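Long-range contacts in Orf11 (Staphylococcus phage P68, PDB 6O43), which probably acts as a phage lysin that breaks down the peptidoglycan of the staphylococcal cell wall: residues 77-82 with 91-96; 104-109 with 143-148; 109-114 with 150-155; 155-160 with 176-181. All coordinates share one frame; numbering follows the deposited sequence.

Contact 1. Residues 77-82 with 91-96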
loop_
_atom_site.group_PDB
_atom_site.type_symbol
_atom_site.label_atom_id
_atom_site.label_comp_id
_atom_site.label_asym_id
_atom_site.label_seq_id
_atom_site.Cartn_x
_atom_site.Cartn_y
_atom_site.Cartn_z
ATOM N N LEU A 77 13.199 -2.959 -9.795
ATOM C CA LEU A 77 11.975 -2.236 -9.481
ATOM C C LEU A 77 12.278 -0.971 -8.685
ATOM O O LEU A 77 13.211 -0.929 -7.878
ATOM C CB LEU A 77 11.001 -3.117 -8.693
ATOM C CG LEU A 77 10.620 -4.463 -9.316
ATOM C CD1 LEU A 77 9.789 -5.279 -8.337
ATOM C CD2 LEU A 77 9.873 -4.262 -10.626
ATOM N N GLY A 78 11.472 0.059 -8.920
ATOM C CA GLY A 78 11.611 1.311 -8.207
ATOM C C GLY A 78 10.944 1.268 -6.848
ATOM O O GLY A 78 10.670 0.203 -6.288
ATOM N N TRP A 79 10.672 2.459 -6.316
ATOM C CA TRP A 79 10.093 2.574 -4.982
ATOM C C TRP A 79 8.819 1.746 -4.858
ATOM O O TRP A 79 8.004 1.681 -5.784
ATOM C CB TRP A 79 9.799 4.044 -4.659
ATOM C CG TRP A 79 11.026 4.901 -4.463
ATOM C CD1 TRP A 79 11.603 5.727 -5.386
ATOM C CD2 TRP A 79 11.813 5.026 -3.267
ATOM N NE1 TRP A 79 12.701 6.349 -4.843
ATOM C CE2 TRP A 79 12.853 5.935 -3.546
ATOM C CE3 TRP A 79 11.741 4.454 -1.992
ATOM C CZ2 TRP A 79 13.812 6.288 -2.598
ATOM C CZ3 TRP A 79 12.693 4.802 -1.054
ATOM C CH2 TRP A 79 13.718 5.713 -1.362
ATOM N N LEU A 80 8.653 1.112 -3.698
ATOM C CA LEU A 80 7.481 0.313 -3.347
ATOM C C LEU A 80 7.359 -0.956 -4.180
ATOM O O LEU A 80 6.340 -1.653 -4.088
ATOM C CB LEU A 80 6.185 1.127 -3.468
ATOM C CG LEU A 80 6.243 2.595 -3.013
ATOM C CD1 LEU A 80 4.859 3.223 -3.075
ATOM C CD2 LEU A 80 6.846 2.735 -1.619
ATOM N N ASN A 81 8.375 -1.294 -4.976
ATOM C CA ASN A 81 8.315 -2.430 -5.894
ATOM C C ASN A 81 7.161 -2.287 -6.881
ATOM O O ASN A 81 6.564 -3.277 -7.312
ATOM C CB ASN A 81 8.214 -3.758 -5.135
ATOM C CG ASN A 81 9.528 -4.161 -4.494
ATOM O OD1 ASN A 81 10.596 -3.751 -4.940
ATOM N ND2 ASN A 81 9.453 -4.973 -3.445
ATOM N N HIS A 82 6.858 -1.044 -7.257
ATOM C CA HIS A 82 5.675 -0.767 -8.064
ATOM C C HIS A 82 5.860 -1.200 -9.515
ATOM O O HIS A 82 4.992 -1.873 -10.084
ATOM C CB HIS A 82 5.336 0.723 -7.990
ATOM C CG HIS A 82 3.915 1.032 -8.331
ATOM N ND1 HIS A 82 2.936 1.181 -7.372
ATOM C CD2 HIS A 82 3.302 1.211 -9.526
ATOM C CE1 HIS A 82 1.783 1.445 -7.960
ATOM N NE2 HIS A 82 1.977 1.468 -9.267
ATOM N N THR A 91 13.551 11.165 -9.372
ATOM C CA THR A 91 12.623 10.971 -10.482
ATOM C C THR A 91 11.718 9.768 -10.242
ATOM O O THR A 91 10.531 9.790 -10.592
ATOM C CB THR A 91 13.400 10.797 -11.790
ATOM O OG1 THR A 91 14.146 11.989 -12.072
ATOM C CG2 THR A 91 12.444 10.503 -12.942
ATOM N N ASP A 92 12.259 8.709 -9.638
ATOM C CA ASP A 92 11.464 7.506 -9.420
ATOM C C ASP A 92 10.413 7.724 -8.338
ATOM O O ASP A 92 9.269 7.275 -8.477
ATOM C CB ASP A 92 12.372 6.330 -9.058
ATOM C CG ASP A 92 11.660 4.995 -9.156
ATOM O OD1 ASP A 92 11.499 4.491 -10.288
ATOM O OD2 ASP A 92 11.246 4.450 -8.113
ATOM N N ALA A 93 10.782 8.407 -7.250
ATOM C CA ALA A 93 9.815 8.670 -6.188
ATOM C C ALA A 93 8.649 9.502 -6.701
ATOM O O ALA A 93 7.486 9.204 -6.403
ATOM C CB ALA A 93 10.492 9.366 -5.007
ATOM N N LYS A 94 8.937 10.548 -7.482
ATOM C CA LYS A 94 7.869 11.388 -8.018
ATOM C C LYS A 94 7.033 10.635 -9.050
ATOM O O LYS A 94 5.809 10.806 -9.113
ATOM C CB LYS A 94 8.457 12.657 -8.635
ATOM C CG LYS A 94 9.208 13.560 -7.664
ATOM C CD LYS A 94 9.679 14.819 -8.378
ATOM C CE LYS A 94 10.491 15.723 -7.465
ATOM N NZ LYS A 94 11.023 16.899 -8.205
ATOM N N PHE A 95 7.677 9.815 -9.880
ATOM C CA PHE A 95 6.935 8.986 -10.827
ATOM C C PHE A 95 5.944 8.084 -10.100
ATOM O O PHE A 95 4.766 8.007 -10.468
ATOM C CB PHE A 95 7.918 8.164 -11.667
ATOM C CG PHE A 95 7.264 7.147 -12.563
ATOM C CD1 PHE A 95 6.552 7.543 -13.685
ATOM C CD2 PHE A 95 7.382 5.791 -12.298
ATOM C CE1 PHE A 95 5.952 6.604 -14.520
ATOM C CE2 PHE A 95 6.787 4.848 -13.128
ATOM C CZ PHE A 95 6.071 5.256 -14.241
ATOM N N ILE A 96 6.402 7.408 -9.044
ATOM C CA ILE A 96 5.532 6.481 -8.328
ATOM C C ILE A 96 4.483 7.229 -7.519
ATOM O O ILE A 96 3.363 6.735 -7.333
ATOM C CB ILE A 96 6.366 5.544 -7.438
ATOM C CG1 ILE A 96 7.171 4.576 -8.306
ATOM C CG2 ILE A 96 5.462 4.790 -6.476
ATOM C CD1 ILE A 96 6.324 3.855 -9.360
#
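Trp79 and Asp92 join the loop 77-82 to helix 89-104. The backbone N of Trp79 donates to Asp92 OD2 over 2.7 Å at 165°, meeting the oxygen nearly along its C-O axis. Asp92 CB points toward the loop, and with CG anti to the backbone N (chi1 -166°) the carboxylate lies beside Gly78 and Trp79; its OD1 accepts from Arg86 N, so both carboxylate oxygens are engaged. Gly78, with no CB, lets Asp92 OD2 approach to 3.2 Å from its CA. Followed outward, Trp79 passes the same oxygen at CB and CG; CD1 lies 3.0 Å from Asp92 OD2, and NE1 rests 3.7 Å from Ala93 CB while donating to Tyr89 O. Alanine, ending at CB, leaves room for the indole beside the helix. Farther out, the indole meets the rings of Phe36, Trp39 and Phe64. Ile96 fills the other end with branched apolar carbon: its CD1 touches His82 CB at 3.6 Å and its CG2 touches Leu80 CD1 at 3.8 Å, each pair running alongside with opposite sense. The loop folds as a type II beta-turn, Asn81 N bonding to Gly78 O, with Leu80 at positive phi (67°). A buried carboxylate thus pins a turn onto a helix beside the pocket of Trp39, Arg86, Gly87, Asp88 and Tyr89 that holds the triiodinated phasing ligand.

Contact 2. Residues 104-109 with 143-148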
loop_
_atom_site.group_PDB
_atom_site.type_symbol
_atom_site.label_atom_id
_atom_site.label_comp_id
_atom_site.label_asym_id
_atom_site.label_seq_id
_atom_site.Cartn_x
_atom_site.Cartn_y
_atom_site.Cartn_z
ATOM N N SER A 104 -5.313 5.661 -7.176
ATOM C CA SER A 104 -6.263 5.825 -6.079
ATOM C C SER A 104 -7.594 6.401 -6.543
ATOM O O SER A 104 -8.575 6.332 -5.793
ATOM C CB SER A 104 -5.676 6.720 -4.983
ATOM O OG SER A 104 -5.779 8.090 -5.334
ATOM N N LYS A 105 -7.656 6.969 -7.750
ATOM C CA LYS A 105 -8.896 7.498 -8.309
ATOM C C LYS A 105 -9.440 6.649 -9.455
ATOM O O LYS A 105 -10.343 7.093 -10.169
ATOM C CB LYS A 105 -8.690 8.934 -8.800
ATOM C CG LYS A 105 -7.945 9.852 -7.845
ATOM C CD LYS A 105 -7.787 11.225 -8.478
ATOM C CE LYS A 105 -6.594 11.977 -7.919
ATOM N NZ LYS A 105 -6.332 13.234 -8.679
ATOM N N GLN A 106 -8.902 5.451 -9.662
ATOM C CA GLN A 106 -9.285 4.653 -10.820
ATOM C C GLN A 106 -10.646 3.997 -10.612
ATOM O O GLN A 106 -11.045 3.674 -9.488
ATOM C CB GLN A 106 -8.233 3.578 -11.104
ATOM C CG GLN A 106 -8.179 2.484 -10.053
ATOM C CD GLN A 106 -6.958 1.596 -10.190
ATOM O OE1 GLN A 106 -6.403 1.447 -11.278
ATOM N NE2 GLN A 106 -6.525 1.007 -9.077
ATOM N N ALA A 107 -11.368 3.817 -11.710
ATOM C CA ALA A 107 -12.516 2.928 -11.691
ATOM C C ALA A 107 -12.043 1.484 -11.557
ATOM O O ALA A 107 -10.886 1.155 -11.831
ATOM C CB ALA A 107 -13.350 3.098 -12.961
ATOM N N GLY A 108 -12.940 0.615 -11.121
ATOM C CA GLY A 108 -12.603 -0.791 -11.056
ATOM C C GLY A 108 -13.546 -1.563 -10.157
ATOM O O GLY A 108 -14.555 -1.046 -9.678
ATOM N N GLN A 109 -13.190 -2.826 -9.966
ATOM C CA GLN A 109 -13.912 -3.759 -9.116
ATOM C C GLN A 109 -12.918 -4.794 -8.624
ATOM O O GLN A 109 -11.855 -4.969 -9.233
ATOM C CB GLN A 109 -15.065 -4.437 -9.878
ATOM C CG GLN A 109 -14.603 -5.400 -10.969
ATOM C CD GLN A 109 -15.727 -5.809 -11.913
ATOM O OE1 GLN A 109 -16.657 -5.035 -12.155
ATOM N NE2 GLN A 109 -15.645 -7.023 -12.451
ATOM N N ILE A 143 -6.460 4.167 -0.261
ATOM C CA ILE A 143 -5.476 3.102 -0.439
ATOM C C ILE A 143 -6.108 1.910 -1.144
ATOM O O ILE A 143 -5.531 1.338 -2.079
ATOM C CB ILE A 143 -4.878 2.694 0.919
ATOM C CG1 ILE A 143 -4.033 3.828 1.494
ATOM C CG2 ILE A 143 -4.067 1.408 0.788
ATOM C CD1 ILE A 143 -3.480 3.528 2.875
ATOM N N GLY A 144 -7.298 1.505 -0.694
ATOM C CA GLY A 144 -7.941 0.340 -1.281
ATOM C C GLY A 144 -8.138 0.482 -2.777
ATOM O O GLY A 144 -7.777 -0.406 -3.552
ATOM N N ARG A 145 -8.699 1.615 -3.204
ATOM C CA ARG A 145 -8.970 1.811 -4.623
ATOM C C ARG A 145 -7.696 1.740 -5.454
ATOM O O ARG A 145 -7.729 1.277 -6.599
ATOM C CB ARG A 145 -9.682 3.145 -4.843
ATOM C CG ARG A 145 -10.094 3.405 -6.284
ATOM C CD ARG A 145 -11.215 4.431 -6.356
ATOM N NE ARG A 145 -12.449 3.928 -5.753
ATOM C CZ ARG A 145 -13.301 3.109 -6.369
ATOM N NH1 ARG A 145 -13.056 2.700 -7.608
ATOM N NH2 ARG A 145 -14.400 2.698 -5.747
ATOM N N ALA A 146 -6.563 2.171 -4.892
ATOM C CA ALA A 146 -5.318 2.170 -5.653
ATOM C C ALA A 146 -4.840 0.760 -5.981
ATOM O O ALA A 146 -4.226 0.547 -7.034
ATOM C CB ALA A 146 -4.232 2.924 -4.884
ATOM N N TYR A 147 -5.105 -0.212 -5.111
ATOM C CA TYR A 147 -4.539 -1.549 -5.262
ATOM C C TYR A 147 -5.558 -2.641 -5.566
ATOM O O TYR A 147 -5.265 -3.538 -6.358
ATOM C CB TYR A 147 -3.758 -1.925 -4.000
ATOM C CG TYR A 147 -2.492 -1.112 -3.805
ATOM C CD1 TYR A 147 -1.353 -1.380 -4.554
ATOM C CD2 TYR A 147 -2.435 -0.082 -2.875
ATOM C CE1 TYR A 147 -0.187 -0.645 -4.384
ATOM C CE2 TYR A 147 -1.273 0.660 -2.695
ATOM C CZ TYR A 147 -0.152 0.371 -3.453
ATOM O OH TYR A 147 0.998 1.105 -3.276
ATOM N N ILE A 148 -6.752 -2.593 -4.969
ATOM C CA ILE A 148 -7.657 -3.749 -5.018
ATOM C C ILE A 148 -7.990 -4.186 -6.443
ATOM O O ILE A 148 -7.922 -5.395 -6.726
ATOM C CB ILE A 148 -8.916 -3.469 -4.182
ATOM C CG1 ILE A 148 -8.610 -3.639 -2.688
ATOM C CG2 ILE A 148 -10.061 -4.384 -4.610
ATOM C CD1 ILE A 148 -9.556 -2.905 -1.781
HETATM O O HOH W 1 -15.212 2.143 -10.110
HETATM O O HOH W 2 -16.037 1.470 -7.833
#
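The guanidinium of Arg145 takes Gln106 O at its edge, in plane, with a water also in plane at the edge beside NH2. NH1 donates to Gln106 O over 2.9 Å at 161°. The amide of Gln106 works in the reverse direction and is flatter still to its partner: NE2 gives a 2.8 Å bond to Arg145 O at 173°, the oxygen lying in the amide plane. In this all-helical fold, the reciprocal pair fastens the loop that follows helix 89-104 to the short helix 143-147, each residue offering its side chain to the other's backbone carbonyl. Long side chains with several N-H groups suit a partly buried border where carbonyl oxygens need donors. Arg145 CG stands anti to the backbone N (chi1 -176°), which brings it 3.3 Å from Ser104 O and 3.4 Å from Gln106 O, so the aliphatic part of the chain runs past two carbonyls before its charged end arrives. NH2 has a further acceptor in Met138 O. Where the backbones come together, Ala146 presents just a methyl: its CB sits 3.7 Å from Ser104 N, and the small Ser104 turns its hydroxyl to Val101 O. Gly108, whose extended backbone would jam a side chain against the preceding carbonyl, reaches the arginine through solvent: its N donates over 2.9 Å to a water that also takes a weak bond from Arg145 NH1.

Contact 3. Residues 109-114 with 150-155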
loop_
_atom_site.group_PDB
_atom_site.type_symbol
_atom_site.label_atom_id
_atom_site.label_comp_id
_atom_site.label_asym_id
_atom_site.label_seq_id
_atom_site.Cartn_x
_atom_site.Cartn_y
_atom_site.Cartn_z
ATOM N N GLN A 109 -13.190 -2.826 -9.966
ATOM C CA GLN A 109 -13.912 -3.759 -9.116
ATOM C C GLN A 109 -12.918 -4.794 -8.624
ATOM O O GLN A 109 -11.855 -4.969 -9.233
ATOM C CB GLN A 109 -15.065 -4.437 -9.878
ATOM C CG GLN A 109 -14.603 -5.400 -10.969
ATOM C CD GLN A 109 -15.727 -5.809 -11.913
ATOM O OE1 GLN A 109 -16.657 -5.035 -12.155
ATOM N NE2 GLN A 109 -15.645 -7.023 -12.451
ATOM N N PRO A 110 -13.219 -5.485 -7.528
ATOM C CA PRO A 110 -12.259 -6.454 -6.987
ATOM C C PRO A 110 -12.036 -7.611 -7.949
ATOM O O PRO A 110 -12.880 -7.937 -8.789
ATOM C CB PRO A 110 -12.918 -6.926 -5.683
ATOM C CG PRO A 110 -13.871 -5.814 -5.308
ATOM C CD PRO A 110 -14.387 -5.319 -6.645
ATOM N N SER A 111 -10.862 -8.224 -7.817
ATOM C CA SER A 111 -10.432 -9.341 -8.653
ATOM C C SER A 111 -10.300 -10.569 -7.761
ATOM O O SER A 111 -9.360 -10.666 -6.966
ATOM C CB SER A 111 -9.113 -9.014 -9.350
ATOM O OG SER A 111 -8.497 -10.185 -9.841
ATOM N N TRP A 112 -11.240 -11.504 -7.887
ATOM C CA TRP A 112 -11.359 -12.582 -6.915
ATOM C C TRP A 112 -10.552 -13.824 -7.269
ATOM O O TRP A 112 -10.409 -14.707 -6.415
ATOM C CB TRP A 112 -12.834 -12.948 -6.726
ATOM C CG TRP A 112 -13.628 -11.811 -6.173
ATOM C CD1 TRP A 112 -14.501 -11.014 -6.851
ATOM C CD2 TRP A 112 -13.595 -11.321 -4.829
ATOM N NE1 TRP A 112 -15.028 -10.063 -6.005
ATOM C CE2 TRP A 112 -14.487 -10.232 -4.758
ATOM C CE3 TRP A 112 -12.905 -11.703 -3.675
ATOM C CZ2 TRP A 112 -14.704 -9.521 -3.579
ATOM C CZ3 TRP A 112 -13.122 -10.994 -2.503
ATOM C CH2 TRP A 112 -14.015 -9.917 -2.466
ATOM N N TYR A 113 -10.007 -13.918 -8.482
ATOM C CA TYR A 113 -9.178 -15.057 -8.844
ATOM C C TYR A 113 -7.971 -14.591 -9.644
ATOM O O TYR A 113 -8.009 -13.558 -10.315
ATOM C CB TYR A 113 -9.967 -16.113 -9.641
ATOM C CG TYR A 113 -10.377 -15.687 -11.033
ATOM C CD1 TYR A 113 -11.560 -14.992 -11.248
ATOM C CD2 TYR A 113 -9.589 -15.991 -12.133
ATOM C CE1 TYR A 113 -11.944 -14.605 -12.518
ATOM C CE2 TYR A 113 -9.964 -15.612 -13.409
ATOM C CZ TYR A 113 -11.142 -14.917 -13.596
ATOM O OH TYR A 113 -11.521 -14.536 -14.861
ATOM N N ASP A 114 -6.898 -15.374 -9.559
ATOM C CA ASP A 114 -5.639 -15.069 -10.232
ATOM C C ASP A 114 -5.771 -15.415 -11.712
ATOM O O ASP A 114 -5.771 -16.593 -12.087
ATOM C CB ASP A 114 -4.499 -15.845 -9.574
ATOM C CG ASP A 114 -3.162 -15.640 -10.268
ATOM O OD1 ASP A 114 -3.099 -14.885 -11.262
ATOM O OD2 ASP A 114 -2.165 -16.237 -9.806
ATOM N N LEU A 150 -6.454 -4.249 -9.198
ATOM C CA LEU A 150 -5.390 -4.561 -10.145
ATOM C C LEU A 150 -4.796 -5.956 -9.991
ATOM O O LEU A 150 -4.249 -6.484 -10.966
ATOM C CB LEU A 150 -4.278 -3.517 -10.028
ATOM C CG LEU A 150 -4.737 -2.123 -10.451
ATOM C CD1 LEU A 150 -3.650 -1.090 -10.219
ATOM C CD2 LEU A 150 -5.159 -2.146 -11.913
ATOM N N THR A 151 -4.873 -6.565 -8.812
ATOM C CA THR A 151 -4.344 -7.906 -8.612
ATOM C C THR A 151 -5.275 -8.678 -7.691
ATOM O O THR A 151 -5.941 -8.098 -6.829
ATOM C CB THR A 151 -2.930 -7.894 -8.014
ATOM O OG1 THR A 151 -2.975 -7.350 -6.689
ATOM C CG2 THR A 151 -1.986 -7.056 -8.869
ATOM N N ALA A 152 -5.320 -9.996 -7.892
ATOM C CA ALA A 152 -6.118 -10.844 -7.014
ATOM C C ALA A 152 -5.557 -10.847 -5.599
ATOM O O ALA A 152 -6.316 -10.903 -4.624
ATOM C CB ALA A 152 -6.187 -12.267 -7.574
ATOM N N ALA A 153 -4.229 -10.774 -5.465
ATOM C CA ALA A 153 -3.614 -10.781 -4.141
ATOM C C ALA A 153 -4.043 -9.571 -3.322
ATOM O O ALA A 153 -4.259 -9.680 -2.109
ATOM C CB ALA A 153 -2.089 -10.830 -4.263
ATOM N N ALA A 154 -4.169 -8.407 -3.961
ATOM C CA ALA A 154 -4.614 -7.221 -3.236
ATOM C C ALA A 154 -6.075 -7.347 -2.825
ATOM O O ALA A 154 -6.462 -6.913 -1.733
ATOM C CB ALA A 154 -4.398 -5.971 -4.089
ATOM N N THR A 155 -6.900 -7.939 -3.688
ATOM C CA THR A 155 -8.298 -8.165 -3.337
ATOM C C THR A 155 -8.418 -9.126 -2.164
ATOM O O THR A 155 -9.165 -8.873 -1.214
ATOM C CB THR A 155 -9.064 -8.697 -4.547
ATOM O OG1 THR A 155 -9.227 -7.638 -5.498
ATOM C CG2 THR A 155 -10.437 -9.232 -4.121
#
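Thr155 OG1 is gripped twice: it accepts from Ser111 N over 2.9 Å at 166°, and it is also hydrogen-bonded to the carbonyl O of Ile148. A threonine fits here because its hydroxyl can serve an N-H and a carbonyl at once, while its methyl is left for apolar company. With OG1 beside the backbone N (chi1 -72°), the hydroxyl faces the loop and CG2, anti to that N, reaches Trp112. There CG2 forms a CH-pi contact over the six-membered ring, 3.7 Å from the centroid and 18° off the normal, approaching CE3 most closely. Pro110 CB lies over the same face of the indole, nearer the rim, and also meets Thr155 CG2 at 3.7 Å, so proline and threonine share one side of the tryptophan. The indole NE1 is held by Asn131 OD1 of helix 124-136. All this happens at the first turn of helix 152-159, whose N-cap is Thr151: its OG1 accepts from Ala154 N over 3.2 Å, a standard capping bond. Ala152 brings the backbones close, as its small CB allows. Its CA makes a CA-H...O contact of 3.2 Å with Ser111 O, and its CB fits against Tyr113 O at 3.5 Å, with Asp114 N a little farther off. Ser111 O is also packed hard against Thr155, 3.1 Å from its CB. One residue along, Trp112 O accepts from Trp156 NE1 on the same helix, while Asp114 OD1 accepts from Gly116 N, two residues on.

Contact 4. Residues 155-160 with 176-181; sequences TWAAYY and NPFLDG
Ala157 meets Asn176, Pro177 and Phe178 where helix 152-159 packs against the start of helix 177-187, a helix-helix contact of an all-alpha fold. The short axes come within 9.3 Å at an angle of 54°. The tight part surrounds Ala157 CB, 3.5 Å from Phe178 CD2 and 3.4 Å from Asn176 OD1; the small methyl lets the asparagine and the ring come this near. Alongside, Ala158 CB touches Phe178 CE2 at 3.8 Å, and Ala158 N lies at the edge of that ring. The large aromatic on one helix is matched by two alanines on the other, and Phe178 also reaches Phe10 of helix 3-11 and Tyr67 of helix 61-71. Pro177 gives the looser side: partly exposed, it approaches Ala157 CB with CD alone, at 4.1 Å. Asn176, also buried, supplies the polar part. With CG anti to the backbone N (chi1 -173°), the amide end comes close to Ala157, and ND2 donates to Ala157 O over 3.2 Å in a bent bond (136°), tilted from both carbonyl and amide planes. Asn176 is also the N-cap of helix 177-187: OD1 accepts from Leu179 N over 3.0 Å, the donor well above the side-chain carbonyl plane.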
loop_
_atom_site.group_PDB
_atom_site.type_symbol
_atom_site.label_atom_id
_atom_site.label_comp_id
_atom_site.label_asym_id
_atom_site.label_seq_id
_atom_site.Cartn_x
_atom_site.Cartn_y
_atom_site.Cartn_z
ATOM N N THR A 155 -6.900 -7.939 -3.688
ATOM C CA THR A 155 -8.298 -8.165 -3.337
ATOM C C THR A 155 -8.418 -9.126 -2.164
ATOM O O THR A 155 -9.165 -8.873 -1.214
ATOM C CB THR A 155 -9.064 -8.697 -4.547
ATOM O OG1 THR A 155 -9.227 -7.638 -5.498
ATOM C CG2 THR A 155 -10.437 -9.232 -4.121
ATOM N N TRP A 156 -7.693 -10.247 -2.220
ATOM C CA TRP A 156 -7.702 -11.190 -1.107
ATOM C C TRP A 156 -7.230 -10.529 0.182
ATOM O O TRP A 156 -7.825 -10.732 1.246
ATOM C CB TRP A 156 -6.827 -12.399 -1.434
ATOM C CG TRP A 156 -7.294 -13.192 -2.612
ATOM C CD1 TRP A 156 -8.581 -13.337 -3.057
ATOM C CD2 TRP A 156 -6.474 -13.954 -3.504
ATOM N NE1 TRP A 156 -8.608 -14.146 -4.168
ATOM C CE2 TRP A 156 -7.327 -14.537 -4.462
ATOM C CE3 TRP A 156 -5.099 -14.204 -3.581
ATOM C CZ2 TRP A 156 -6.850 -15.347 -5.488
ATOM C CZ3 TRP A 156 -4.630 -15.012 -4.601
ATOM C CH2 TRP A 156 -5.503 -15.574 -5.541
ATOM N N ALA A 157 -6.158 -9.736 0.107
ATOM C CA ALA A 157 -5.639 -9.087 1.307
ATOM C C ALA A 157 -6.681 -8.172 1.936
ATOM O O ALA A 157 -6.787 -8.095 3.165
ATOM C CB ALA A 157 -4.370 -8.298 0.981
ATOM N N ALA A 158 -7.462 -7.476 1.112
ATOM C CA ALA A 158 -8.436 -6.525 1.639
ATOM C C ALA A 158 -9.715 -7.210 2.112
ATOM O O ALA A 158 -10.295 -6.809 3.128
ATOM C CB ALA A 158 -8.768 -5.475 0.576
ATOM N N TYR A 159 -10.162 -8.249 1.399
ATOM C CA TYR A 159 -11.512 -8.776 1.563
ATOM C C TYR A 159 -11.599 -10.264 1.884
ATOM O O TYR A 159 -12.685 -10.727 2.253
ATOM C CB TYR A 159 -12.332 -8.517 0.290
ATOM C CG TYR A 159 -12.668 -7.063 0.047
ATOM C CD1 TYR A 159 -13.176 -6.264 1.068
ATOM C CD2 TYR A 159 -12.480 -6.491 -1.205
ATOM C CE1 TYR A 159 -13.494 -4.933 0.842
ATOM C CE2 TYR A 159 -12.794 -5.167 -1.439
ATOM C CZ TYR A 159 -13.300 -4.394 -0.417
ATOM O OH TYR A 159 -13.611 -3.074 -0.654
ATOM N N TYR A 160 -10.522 -11.029 1.737
ATOM C CA TYR A 160 -10.565 -12.459 2.019
ATOM C C TYR A 160 -9.147 -12.958 2.271
ATOM O O TYR A 160 -8.581 -13.681 1.441
ATOM C CB TYR A 160 -11.220 -13.224 0.865
ATOM C CG TYR A 160 -11.514 -14.679 1.174
ATOM C CD1 TYR A 160 -12.484 -15.032 2.104
ATOM C CD2 TYR A 160 -10.829 -15.700 0.525
ATOM C CE1 TYR A 160 -12.759 -16.360 2.384
ATOM C CE2 TYR A 160 -11.096 -17.029 0.800
ATOM C CZ TYR A 160 -12.061 -17.350 1.729
ATOM O OH TYR A 160 -12.328 -18.668 2.005
ATOM N N ASN A 176 0.334 -9.838 3.087
ATOM C CA ASN A 176 -0.763 -8.879 3.142
ATOM C C ASN A 176 -0.193 -7.484 3.359
ATOM O O ASN A 176 0.188 -7.137 4.490
ATOM C CB ASN A 176 -1.754 -9.237 4.254
ATOM C CG ASN A 176 -3.001 -8.365 4.228
ATOM O OD1 ASN A 176 -2.952 -7.202 3.819
ATOM N ND2 ASN A 176 -4.125 -8.925 4.662
ATOM N N PRO A 177 -0.108 -6.650 2.319
ATOM C CA PRO A 177 0.464 -5.307 2.512
ATOM C C PRO A 177 -0.384 -4.421 3.407
ATOM O O PRO A 177 0.168 -3.573 4.118
ATOM C CB PRO A 177 0.552 -4.752 1.083
ATOM C CG PRO A 177 -0.508 -5.512 0.318
ATOM C CD PRO A 177 -0.525 -6.889 0.926
ATOM N N PHE A 178 -1.706 -4.599 3.400
ATOM C CA PHE A 178 -2.568 -3.749 4.213
ATOM C C PHE A 178 -2.405 -4.055 5.697
ATOM O O PHE A 178 -2.315 -3.136 6.520
ATOM C CB PHE A 178 -4.025 -3.911 3.785
ATOM C CG PHE A 178 -4.232 -3.824 2.299
ATOM C CD1 PHE A 178 -3.820 -2.703 1.595
ATOM C CD2 PHE A 178 -4.847 -4.858 1.608
ATOM C CE1 PHE A 178 -4.009 -2.618 0.226
ATOM C CE2 PHE A 178 -5.042 -4.780 0.238
ATOM C CZ PHE A 178 -4.622 -3.656 -0.454
ATOM N N LEU A 179 -2.365 -5.338 6.061
ATOM C CA LEU A 179 -2.150 -5.694 7.460
ATOM C C LEU A 179 -0.750 -5.300 7.916
ATOM O O LEU A 179 -0.581 -4.694 8.981
ATOM C CB LEU A 179 -2.383 -7.190 7.668
ATOM C CG LEU A 179 -2.201 -7.683 9.107
ATOM C CD1 LEU A 179 -3.120 -6.924 10.051
ATOM C CD2 LEU A 179 -2.443 -9.183 9.209
ATOM N N ASP A 180 0.268 -5.642 7.126
ATOM C CA ASP A 180 1.633 -5.267 7.484
ATOM C C ASP A 180 1.776 -3.756 7.613
ATOM O O ASP A 180 2.455 -3.263 8.523
ATOM C CB ASP A 180 2.612 -5.816 6.446
ATOM C CG ASP A 180 2.691 -7.331 6.463
ATOM O OD1 ASP A 180 2.030 -7.952 7.322
ATOM O OD2 ASP A 180 3.415 -7.902 5.620
ATOM N N GLY A 181 1.153 -3.004 6.703
ATOM C CA GLY A 181 1.216 -1.555 6.792
ATOM C C GLY A 181 0.592 -1.031 8.070
ATOM O O GLY A 181 1.169 -0.184 8.758
#

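How the contacts relate
Contacts 1 and 4 are buried and lie on opposite sides of the chain's centre, whereas contacts 2 and 3 are partly exposed. Contact 1 stands apart beside the ligand pocket and touches none of the others. Contacts 2, 3 and 4 form a connected group: contact 3 shares Gln109 with contact 2 and Thr155 with contact 4, and both 3 and 4 use helix 152-159, which follows helix 143-147 in the chain. Depth alone does not set the chemistry: of the buried pair, contact 1 centres on a carboxylate among aromatic and aliphatic groups, contact 4 mostly on alanine against phenylalanine. Of the partly exposed pair, contact 2 relies on long polar side chains and water, contact 3 on one hydroxyl and an indole face.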